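Dipeptidase AC. Metallo peptidase. MEROPS family M19 (Rhodobacter sphaeroides, PDB 3LY0) probably hydrolyses dipeptides as a zinc-dependent membrane-dipeptidase-type enzyme of the TIM-barrel clan, and is captured here with a phosphinate mimic of L-Ala-D-Ala. Local coordinates at residues A[101-106]-A[114-119]; A[121-126]-A[131-136]; A[243-248]-A[286-291]. All coordinates share one frame; numbering follows the deposited sequence.

Contact 1: A[101-106]-A[114-119]; sequences GHLLWM and FKVCRT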
loop_
_atom_site.group_PDB
_atom_site.type_symbol
_atom_site.label_atom_id
_atom_site.label_comp_id
_atom_site.label_asym_id
_atom_site.label_seq_id
_atom_site.Cartn_x
_atom_site.Cartn_y
_atom_site.Cartn_z
ATOM N N GLY A 101 -11.755 -13.758 2.305
ATOM C CA GLY A 101 -12.844 -14.466 1.650
ATOM C C GLY A 101 -13.444 -13.678 0.494
ATOM O O GLY A 101 -13.796 -14.250 -0.542
ATOM N N HIS A 102 -13.550 -12.363 0.652
ATOM C CA HIS A 102 -14.023 -11.501 -0.440
ATOM C C HIS A 102 -13.031 -11.499 -1.606
ATOM O O HIS A 102 -13.439 -11.465 -2.767
ATOM C CB HIS A 102 -14.241 -10.062 0.037
ATOM C CG HIS A 102 -15.436 -9.893 0.915
ATOM N ND1 HIS A 102 -16.696 -10.303 0.533
ATOM C CD2 HIS A 102 -15.573 -9.332 2.140
ATOM C CE1 HIS A 102 -17.557 -10.017 1.495
ATOM N NE2 HIS A 102 -16.902 -9.427 2.481
ATOM N N LEU A 103 -11.737 -11.545 -1.301
ATOM C CA LEU A 103 -10.719 -11.519 -2.343
ATOM C C LEU A 103 -10.822 -12.783 -3.197
ATOM O O LEU A 103 -10.780 -12.724 -4.423
ATOM C CB LEU A 103 -9.322 -11.382 -1.737
ATOM C CG LEU A 103 -8.160 -11.257 -2.718
ATOM C CD1 LEU A 103 -8.307 -9.993 -3.552
ATOM C CD2 LEU A 103 -6.824 -11.266 -1.993
ATOM N N LEU A 104 -10.962 -13.939 -2.550
ATOM C CA LEU A 104 -11.117 -15.183 -3.300
ATOM C C LEU A 104 -12.422 -15.160 -4.081
ATOM O O LEU A 104 -12.476 -15.608 -5.243
ATOM C CB LEU A 104 -11.059 -16.421 -2.399
ATOM C CG LEU A 104 -9.702 -16.802 -1.815
ATOM C CD1 LEU A 104 -9.771 -18.199 -1.215
ATOM C CD2 LEU A 104 -8.608 -16.721 -2.864
ATOM N N TRP A 105 -13.475 -14.660 -3.448
ATOM C CA TRP A 105 -14.749 -14.503 -4.140
ATOM C C TRP A 105 -14.615 -13.650 -5.409
ATOM O O TRP A 105 -15.199 -13.982 -6.436
ATOM C CB TRP A 105 -15.835 -13.938 -3.217
ATOM C CG TRP A 105 -17.020 -13.548 -4.011
ATOM C CD1 TRP A 105 -18.028 -14.366 -4.427
ATOM C CD2 TRP A 105 -17.292 -12.257 -4.567
ATOM N NE1 TRP A 105 -18.924 -13.657 -5.188
ATOM C CE2 TRP A 105 -18.495 -12.360 -5.288
ATOM C CE3 TRP A 105 -16.641 -11.017 -4.509
ATOM C CZ2 TRP A 105 -19.067 -11.273 -5.953
ATOM C CZ3 TRP A 105 -17.211 -9.933 -5.168
ATOM C CH2 TRP A 105 -18.409 -10.070 -5.883
ATOM N N MET A 106 -13.853 -12.556 -5.341
ATOM C CA MET A 106 -13.667 -11.686 -6.506
ATOM C C MET A 106 -13.157 -12.478 -7.709
ATOM O O MET A 106 -13.576 -12.262 -8.853
ATOM C CB MET A 106 -12.685 -10.543 -6.193
ATOM C CG MET A 106 -13.230 -9.434 -5.308
ATOM S SD MET A 106 -11.930 -8.307 -4.631
ATOM C CE MET A 106 -11.155 -7.677 -6.153
ATOM N N PHE A 114 -9.798 -11.868 -13.367
ATOM C CA PHE A 114 -9.025 -11.431 -12.208
ATOM C C PHE A 114 -8.409 -12.677 -11.610
ATOM O O PHE A 114 -9.064 -13.715 -11.536
ATOM C CB PHE A 114 -9.942 -10.762 -11.187
ATOM C CG PHE A 114 -9.260 -10.400 -9.879
ATOM C CD1 PHE A 114 -8.326 -9.374 -9.826
ATOM C CD2 PHE A 114 -9.573 -11.069 -8.711
ATOM C CE1 PHE A 114 -7.711 -9.020 -8.625
ATOM C CE2 PHE A 114 -8.962 -10.721 -7.500
ATOM C CZ PHE A 114 -8.029 -9.700 -7.466
ATOM N N LYS A 115 -7.154 -12.593 -11.190
ATOM C CA LYS A 115 -6.498 -13.755 -10.596
ATOM C C LYS A 115 -5.692 -13.352 -9.376
ATOM O O LYS A 115 -4.883 -12.428 -9.449
ATOM C CB LYS A 115 -5.570 -14.435 -11.613
ATOM C CG LYS A 115 -4.876 -15.678 -11.058
ATOM C CD LYS A 115 -3.864 -16.266 -12.041
ATOM C CE LYS A 115 -3.050 -17.387 -11.396
ATOM N NZ LYS A 115 -3.893 -18.521 -10.917
ATOM N N VAL A 116 -5.899 -14.065 -8.272
ATOM C CA VAL A 116 -5.043 -13.932 -7.101
ATOM C C VAL A 116 -3.742 -14.673 -7.393
ATOM O O VAL A 116 -3.747 -15.884 -7.620
ATOM C CB VAL A 116 -5.722 -14.476 -5.833
ATOM C CG1 VAL A 116 -4.764 -14.421 -4.652
ATOM C CG2 VAL A 116 -6.980 -13.680 -5.538
ATOM N N CYS A 117 -2.639 -13.937 -7.437
ATOM C CA CYS A 117 -1.353 -14.511 -7.803
ATOM C C CYS A 117 -0.490 -14.818 -6.595
ATOM O O CYS A 117 -0.468 -14.056 -5.619
ATOM C CB CYS A 117 -0.591 -13.570 -8.736
ATOM S SG CYS A 117 -1.369 -13.303 -10.352
ATOM N N ARG A 118 0.245 -15.919 -6.680
ATOM C CA ARG A 118 1.068 -16.390 -5.581
ATOM C C ARG A 118 2.550 -16.420 -5.942
ATOM O O ARG A 118 3.399 -16.626 -5.071
ATOM C CB ARG A 118 0.584 -17.779 -5.134
ATOM C CG ARG A 118 -0.818 -17.741 -4.535
ATOM C CD ARG A 118 -1.436 -19.130 -4.347
ATOM N NE ARG A 118 -2.646 -19.043 -3.528
ATOM C CZ ARG A 118 -3.852 -18.702 -3.984
ATOM N NH1 ARG A 118 -4.030 -18.428 -5.272
ATOM N NH2 ARG A 118 -4.885 -18.632 -3.148
ATOM N N THR A 119 2.858 -16.207 -7.220
ATOM C CA THR A 119 4.242 -16.189 -7.704
ATOM C C THR A 119 4.459 -15.039 -8.689
ATOM O O THR A 119 3.501 -14.538 -9.282
ATOM C CB THR A 119 4.595 -17.493 -8.452
ATOM O OG1 THR A 119 3.945 -17.493 -9.729
ATOM C CG2 THR A 119 4.164 -18.725 -7.658
#
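Helix 89-109 packs against strand 114-116, an edge of the parallel sheet in this TIM-barrel-clan domain, and the side chains that meet are Leu103, Leu104 and Met106 on the helix and Phe114, Val116 and Arg118 on the other side. The two short axes run at 137° and come within 8.4 Å of each other. Phe114 takes the largest share. The S-methyl of Met106 lies over one face of the Phe114 ring, with Met106 CE 4.3 Å from the Phe114 centroid, a CH-pi contact. Met106 SD sits obliquely to the ring at 5.5 Å from the Phe114 centroid, so the pair is also a Met-aromatic contact. The bend at chi3 of Met106 (58°) brings CE back over the ring. Leu103 comes from another direction: its CD1 meets Phe114 CZ at 3.9 Å, at the ring edge. Leu103 CG touches Val116 CG2, also at 3.9 Å. With CG of Leu103 anti to the backbone N (chi1 -176°), one residue reaches both strand side chains. Leu104 CD2 lies 4.2 Å from Arg118 NH2, near the guanidinium plane and at its edge. The polar partner of that NH2 is the Leu157 carbonyl oxygen. Beyond the pair of segments, Trp31 and Phe55 meet Phe114 edge-to-face, and Leu17 of helix 16-22 touches Leu103 and Met106. The contact between the segments is thus carried by apolar groups and one aromatic ring, and its cohesion rests on close shape fit and dispersion, with the one charged group, Arg118, meeting only Leu104 across the segments.

Contact 2: A[121-126]-A[131-136]; sequences AEVRSC and IVSGIM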
loop_
_atom_site.group_PDB
_atom_site.type_symbol
_atom_site.label_atom_id
_atom_site.label_comp_id
_atom_site.label_asym_id
_atom_site.label_seq_id
_atom_site.Cartn_x
_atom_site.Cartn_y
_atom_site.Cartn_z
ATOM N N ALA A 121 5.909 -15.272 -11.546
ATOM C CA ALA A 121 5.596 -15.797 -12.867
ATOM C C ALA A 121 4.111 -15.640 -13.173
ATOM O O ALA A 121 3.730 -15.293 -14.293
ATOM C CB ALA A 121 6.021 -17.258 -12.986
ATOM N N GLU A 122 3.264 -15.883 -12.174
ATOM C CA GLU A 122 1.833 -15.716 -12.373
ATOM C C GLU A 122 1.478 -14.254 -12.638
ATOM O O GLU A 122 0.663 -13.939 -13.505
ATOM C CB GLU A 122 1.044 -16.244 -11.176
ATOM C CG GLU A 122 1.030 -17.773 -11.088
ATOM C CD GLU A 122 0.365 -18.319 -9.825
ATOM O OE1 GLU A 122 -0.062 -17.534 -8.953
ATOM O OE2 GLU A 122 0.256 -19.555 -9.711
ATOM N N VAL A 123 2.091 -13.351 -11.884
ATOM C CA VAL A 123 1.863 -11.935 -12.112
ATOM C C VAL A 123 2.240 -11.531 -13.542
ATOM O O VAL A 123 1.479 -10.844 -14.218
ATOM C CB VAL A 123 2.635 -11.080 -11.096
ATOM C CG1 VAL A 123 2.534 -9.609 -11.467
ATOM C CG2 VAL A 123 2.110 -11.330 -9.677
ATOM N N ARG A 124 3.415 -11.952 -13.995
ATOM C CA ARG A 124 3.856 -11.601 -15.343
ATOM C C ARG A 124 2.970 -12.225 -16.419
ATOM O O ARG A 124 2.735 -11.614 -17.462
ATOM C CB ARG A 124 5.316 -11.994 -15.564
ATOM C CG ARG A 124 6.328 -11.136 -14.810
ATOM C CD ARG A 124 7.710 -11.368 -15.391
ATOM N NE ARG A 124 8.785 -10.719 -14.653
ATOM C CZ ARG A 124 9.178 -9.465 -14.860
ATOM N NH1 ARG A 124 10.178 -8.965 -14.155
ATOM N NH2 ARG A 124 8.564 -8.710 -15.762
ATOM N N SER A 125 2.476 -13.432 -16.168
ATOM C CA SER A 125 1.599 -14.084 -17.122
ATOM C C SER A 125 0.298 -13.302 -17.213
ATOM O O SER A 125 -0.220 -13.073 -18.296
ATOM C CB SER A 125 1.339 -15.539 -16.728
ATOM O OG SER A 125 0.551 -16.185 -17.707
ATOM N N CYS A 126 -0.221 -12.870 -16.067
ATOM C CA CYS A 126 -1.418 -12.042 -16.062
ATOM C C CYS A 126 -1.213 -10.760 -16.860
ATOM O O CYS A 126 -2.101 -10.341 -17.604
ATOM C CB CYS A 126 -1.832 -11.700 -14.628
ATOM S SG CYS A 126 -2.600 -13.073 -13.742
ATOM N N ILE A 131 -5.037 -10.052 -17.876
ATOM C CA ILE A 131 -5.876 -10.467 -16.756
ATOM C C ILE A 131 -5.447 -9.658 -15.533
ATOM O O ILE A 131 -4.260 -9.543 -15.254
ATOM C CB ILE A 131 -5.686 -11.963 -16.449
ATOM C CG1 ILE A 131 -6.030 -12.812 -17.681
ATOM C CG2 ILE A 131 -6.495 -12.371 -15.222
ATOM C CD1 ILE A 131 -5.653 -14.274 -17.535
ATOM N N VAL A 132 -6.398 -9.066 -14.818
ATOM C CA VAL A 132 -6.034 -8.253 -13.657
ATOM C C VAL A 132 -5.476 -9.155 -12.555
ATOM O O VAL A 132 -6.081 -10.177 -12.208
ATOM C CB VAL A 132 -7.236 -7.448 -13.127
ATOM C CG1 VAL A 132 -6.842 -6.668 -11.875
ATOM C CG2 VAL A 132 -7.741 -6.481 -14.196
ATOM N N SER A 133 -4.309 -8.788 -12.033
ATOM C CA SER A 133 -3.662 -9.577 -10.991
ATOM C C SER A 133 -3.909 -8.991 -9.605
ATOM O O SER A 133 -4.077 -7.776 -9.434
ATOM C CB SER A 133 -2.160 -9.692 -11.256
ATOM O OG SER A 133 -1.567 -8.403 -11.371
ATOM N N GLY A 134 -3.925 -9.871 -8.611
ATOM C CA GLY A 134 -4.064 -9.440 -7.232
ATOM C C GLY A 134 -3.086 -10.162 -6.338
ATOM O O GLY A 134 -2.955 -11.379 -6.424
ATOM N N ILE A 135 -2.408 -9.417 -5.471
ATOM C CA ILE A 135 -1.591 -10.012 -4.417
ATOM C C ILE A 135 -2.320 -9.835 -3.090
ATOM O O ILE A 135 -2.703 -8.719 -2.731
ATOM C CB ILE A 135 -0.207 -9.344 -4.330
ATOM C CG1 ILE A 135 0.562 -9.513 -5.644
ATOM C CG2 ILE A 135 0.597 -9.905 -3.147
ATOM C CD1 ILE A 135 1.878 -8.766 -5.681
ATOM N N MET A 136 -2.530 -10.940 -2.375
ATOM C CA MET A 136 -3.104 -10.871 -1.026
ATOM C C MET A 136 -2.097 -10.272 -0.040
ATOM O O MET A 136 -1.009 -10.826 0.178
ATOM C CB MET A 136 -3.561 -12.263 -0.567
ATOM C CG MET A 136 -4.273 -12.273 0.789
ATOM S SD MET A 136 -4.744 -13.943 1.414
ATOM C CE MET A 136 -5.768 -14.547 0.056
HETATM O O HOH W 1 -0.000 -8.140 -13.598
#
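Cys126, on helix 120-129, faces the start of strand 132-139, and its side chain can be followed outward. Cys126 CB lies 3.9 Å from Ser133 CB and 3.3 Å from Ile131 O. SG, placed beside the backbone N and anti to the carbonyl carbon (chi1 -75°), passes on to the Ile131 side chain, with Cys126 SG 4.2 Å from Ile131 CG2. The backbone of the same cysteine ties the two ends together: Ile131 N donates to Cys126 O at 3.0 Å, with an N-H...O angle of 147° and the donor tilted 21° from the carbonyl plane. One turn earlier, Val123 CG1 comes within 4.3 Å of Ser133 OG. A water bridges these two residues. The water donates to Val123 O at 3.1 Å and is hydrogen-bonded to Ser133 OG at 2.7 Å. The contact closes the turn from helix 120-129 into strand 132-139, the second half of the beta-alpha-beta unit that begins with strand 114-116. It mixes apolar packing of Cys126 with polar backbone and water links. The water joins the Ser133 hydroxyl to the helix backbone, and that hydroxyl also has a weak hydrogen bond to Ala51 O.

Contact 3: A[243-248]-A[286-291]; sequences TRNLTD and LRHLDH. With LY0 ((2R)-3-[(R)-[(1R)-1-aminoethyl](hydroxy)phosphoryl]-2-methylpropanoic acid), chain C.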
loop_
_atom_site.group_PDB
_atom_site.type_symbol
_atom_site.label_atom_id
_atom_site.label_comp_id
_atom_site.label_asym_id
_atom_site.label_seq_id
_atom_site.Cartn_x
_atom_site.Cartn_y
_atom_site.Cartn_z
ATOM N N THR A 243 4.337 12.212 9.259
ATOM C CA THR A 243 4.873 11.034 9.953
ATOM C C THR A 243 4.861 9.761 9.092
ATOM O O THR A 243 5.608 8.817 9.370
ATOM C CB THR A 243 4.081 10.743 11.236
ATOM O OG1 THR A 243 2.682 10.744 10.925
ATOM C CG2 THR A 243 4.352 11.846 12.275
ATOM N N ARG A 244 4.003 9.743 8.074
ATOM C CA ARG A 244 3.859 8.577 7.197
ATOM C C ARG A 244 4.907 8.480 6.088
ATOM O O ARG A 244 5.042 7.432 5.444
ATOM C CB ARG A 244 2.455 8.539 6.611
ATOM C CG ARG A 244 1.453 7.852 7.527
ATOM C CD ARG A 244 1.604 6.337 7.453
ATOM N NE ARG A 244 0.964 5.772 6.264
ATOM C CZ ARG A 244 1.595 5.315 5.184
ATOM N NH1 ARG A 244 2.919 5.352 5.088
ATOM N NH2 ARG A 244 0.883 4.792 4.194
ATOM N N ASN A 245 5.637 9.564 5.848
ATOM C CA ASN A 245 6.630 9.583 4.773
ATOM C C ASN A 245 8.033 9.145 5.206
ATOM O O ASN A 245 8.283 8.899 6.395
ATOM C CB ASN A 245 6.623 10.954 4.090
ATOM C CG ASN A 245 5.395 11.156 3.220
ATOM O OD1 ASN A 245 4.729 10.188 2.834
ATOM N ND2 ASN A 245 5.098 12.402 2.892
ATOM N N LEU A 246 8.929 9.022 4.231
ATOM C CA LEU A 246 10.244 8.442 4.455
ATOM C C LEU A 246 11.321 9.522 4.393
ATOM O O LEU A 246 11.363 10.308 3.452
ATOM C CB LEU A 246 10.527 7.377 3.386
ATOM C CG LEU A 246 9.659 6.115 3.448
ATOM C CD1 LEU A 246 9.723 5.357 2.135
ATOM C CD2 LEU A 246 10.073 5.228 4.604
ATOM N N THR A 247 12.204 9.537 5.383
ATOM C CA THR A 247 13.313 10.497 5.374
ATOM C C THR A 247 14.377 10.063 4.373
ATOM O O THR A 247 14.389 8.914 3.909
ATOM C CB THR A 247 13.981 10.604 6.747
ATOM O OG1 THR A 247 14.688 9.388 7.029
ATOM C CG2 THR A 247 12.943 10.846 7.838
ATOM N N ASP A 248 15.273 10.982 4.033
ATOM C CA ASP A 248 16.340 10.650 3.098
ATOM C C ASP A 248 17.220 9.527 3.632
ATOM O O ASP A 248 17.716 8.700 2.860
ATOM C CB ASP A 248 17.180 11.889 2.759
ATOM C CG ASP A 248 16.467 12.839 1.810
ATOM O OD1 ASP A 248 15.365 12.511 1.322
ATOM O OD2 ASP A 248 17.021 13.927 1.553
ATOM N N LEU A 286 4.790 15.179 -9.032
ATOM C CA LEU A 286 6.078 15.085 -9.707
ATOM C C LEU A 286 7.236 15.465 -8.801
ATOM O O LEU A 286 8.357 14.999 -8.977
ATOM C CB LEU A 286 6.080 15.957 -10.961
ATOM C CG LEU A 286 5.174 15.413 -12.062
ATOM C CD1 LEU A 286 5.008 16.448 -13.167
ATOM C CD2 LEU A 286 5.724 14.091 -12.603
ATOM N N ARG A 287 6.972 16.326 -7.828
ATOM C CA ARG A 287 7.980 16.701 -6.860
ATOM C C ARG A 287 8.395 15.461 -6.070
ATOM O O ARG A 287 9.577 15.175 -5.910
ATOM C CB ARG A 287 7.400 17.760 -5.923
ATOM C CG ARG A 287 8.417 18.551 -5.140
ATOM C CD ARG A 287 7.756 19.791 -4.530
ATOM N NE ARG A 287 6.922 20.503 -5.504
ATOM C CZ ARG A 287 5.644 20.842 -5.314
ATOM N NH1 ARG A 287 5.029 20.550 -4.171
ATOM N NH2 ARG A 287 4.978 21.486 -6.269
ATOM N N HIS A 288 7.412 14.715 -5.575
ATOM C CA HIS A 288 7.722 13.491 -4.839
ATOM C C HIS A 288 8.381 12.447 -5.726
ATOM O O HIS A 288 9.357 11.823 -5.322
ATOM C CB HIS A 288 6.468 12.922 -4.189
ATOM C CG HIS A 288 6.113 13.588 -2.900
ATOM N ND1 HIS A 288 6.626 13.186 -1.683
ATOM C CD2 HIS A 288 5.322 14.657 -2.644
ATOM C CE1 HIS A 288 6.150 13.971 -0.731
ATOM N NE2 HIS A 288 5.349 14.865 -1.288
ATOM N N LEU A 289 7.854 12.258 -6.931
ATOM C CA LEU A 289 8.444 11.261 -7.828
ATOM C C LEU A 289 9.887 11.602 -8.153
ATOM O O LEU A 289 10.754 10.738 -8.100
ATOM C CB LEU A 289 7.631 11.088 -9.107
ATOM C CG LEU A 289 6.353 10.269 -8.976
ATOM C CD1 LEU A 289 5.558 10.352 -10.268
ATOM C CD2 LEU A 289 6.669 8.811 -8.634
ATOM N N ASP A 290 10.157 12.864 -8.464
ATOM C CA ASP A 290 11.529 13.267 -8.747
ATOM C C ASP A 290 12.432 12.984 -7.566
ATOM O O ASP A 290 13.548 12.496 -7.729
ATOM C CB ASP A 290 11.618 14.761 -9.047
ATOM C CG ASP A 290 11.216 15.117 -10.474
ATOM O OD1 ASP A 290 11.050 14.217 -11.328
ATOM O OD2 ASP A 290 11.073 16.332 -10.735
ATOM N N HIS A 291 11.969 13.324 -6.368
ATOM C CA HIS A 291 12.799 13.142 -5.185
ATOM C C HIS A 291 13.074 11.665 -4.933
ATOM O O HIS A 291 14.205 11.272 -4.641
ATOM C CB HIS A 291 12.169 13.789 -3.947
ATOM C CG HIS A 291 13.102 13.877 -2.784
ATOM N ND1 HIS A 291 13.900 14.979 -2.559
ATOM C CD2 HIS A 291 13.385 13.000 -1.794
ATOM C CE1 HIS A 291 14.629 14.776 -1.475
ATOM N NE2 HIS A 291 14.335 13.583 -0.993
HETATM P P LY0 C . -4.695 3.378 4.635
HETATM C C1 LY0 C . -7.018 3.218 6.177
HETATM N N1 LY0 C . -6.229 1.202 4.968
HETATM C C2 LY0 C . -6.340 2.650 4.949
HETATM C C4 LY0 C . -4.857 5.156 4.204
HETATM C C5 LY0 C . -3.937 6.084 4.946
HETATM C C6 LY0 C . -2.513 5.600 4.974
HETATM C C7 LY0 C . -4.096 7.540 4.590
HETATM O O31 LY0 C . -4.107 2.570 3.502
HETATM O O32 LY0 C . -3.801 3.174 5.903
HETATM O O61 LY0 C . -1.639 6.176 5.837
HETATM O O62 LY0 C . -2.128 4.665 4.252
#
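Asp248 and His291 make the direct polar link between the start of helix 248-256, just after the loop, and helix 283-296. His291 NE2 donates to Asp248 OD1 at 2.8 Å, almost straight at 176°. The oxygen is met on its syn side, and it lies in the plane of the imidazole. Carboxylate and ring are nearly coplanar, with 19° between their planes. CG of His291 is anti to the backbone N (chi1 -168°), which carries the ring out to the acid.

At the other end of the loop, Arg244 belongs to the first shell of the bound phosphinate. Arg244 NE donates to LY0 O61 at 2.7 Å, and Arg244 NH2 to LY0 O62 at 3.0 Å. The carboxylate carbon C6 lies in the guanidinium plane at its edge, so the two bonds form a side-on, two-point grip. Bends at chi2 and chi3 fold the chain to present this edge. In the second shell, the His233 carbonyl oxygen takes another bond from NH2 and helps fix the guanidinium. A leucine at Arg244 would probably leave the ligand carboxylate without its paired hydrogen bonds and opposing charge, and the His233 carbonyl without this donor.

Asn245 and His288 form the layer behind. One turn before His291, His288 CE1 lies 4.1 Å from Asn245 ND2, which meets the ring obliquely. Asn245 bonds to Asn235 N and Thr240 O, and His288 NE2 pairs with the Thr240 hydroxyl. Thr240 therefore serves both side chains. His233 itself is a zinc ligand. The arrangement is consistent with a dipeptidase pocket of the M19 family, in which an arginine holds the carboxylate of a dipeptide mimic near a two-zinc centre, on a loop whose far end is tied to helix 283-296.

The contacts follow one another along the chain, each closing before the next opens. Contacts 1 and 2 are neighbours, their centres about 9 Å apart, and share the sheet in which strands 114-116 and 132-139 pair in parallel. Strand 114-116 leads directly into helix 120-129, so together they build one continuous piece of the fold. Contact 3 lies apart, with its centre about 31 Å from that of contact 1 and about 28 Å from that of contact 2, and touches neither. It joins a loop after strand 230-231 to helix 283-296, and it alone carries a ligand-pocket residue. Contacts 1 and 2 thus belong to the packed framework, while contact 3 ties down the loop that supplies Arg244.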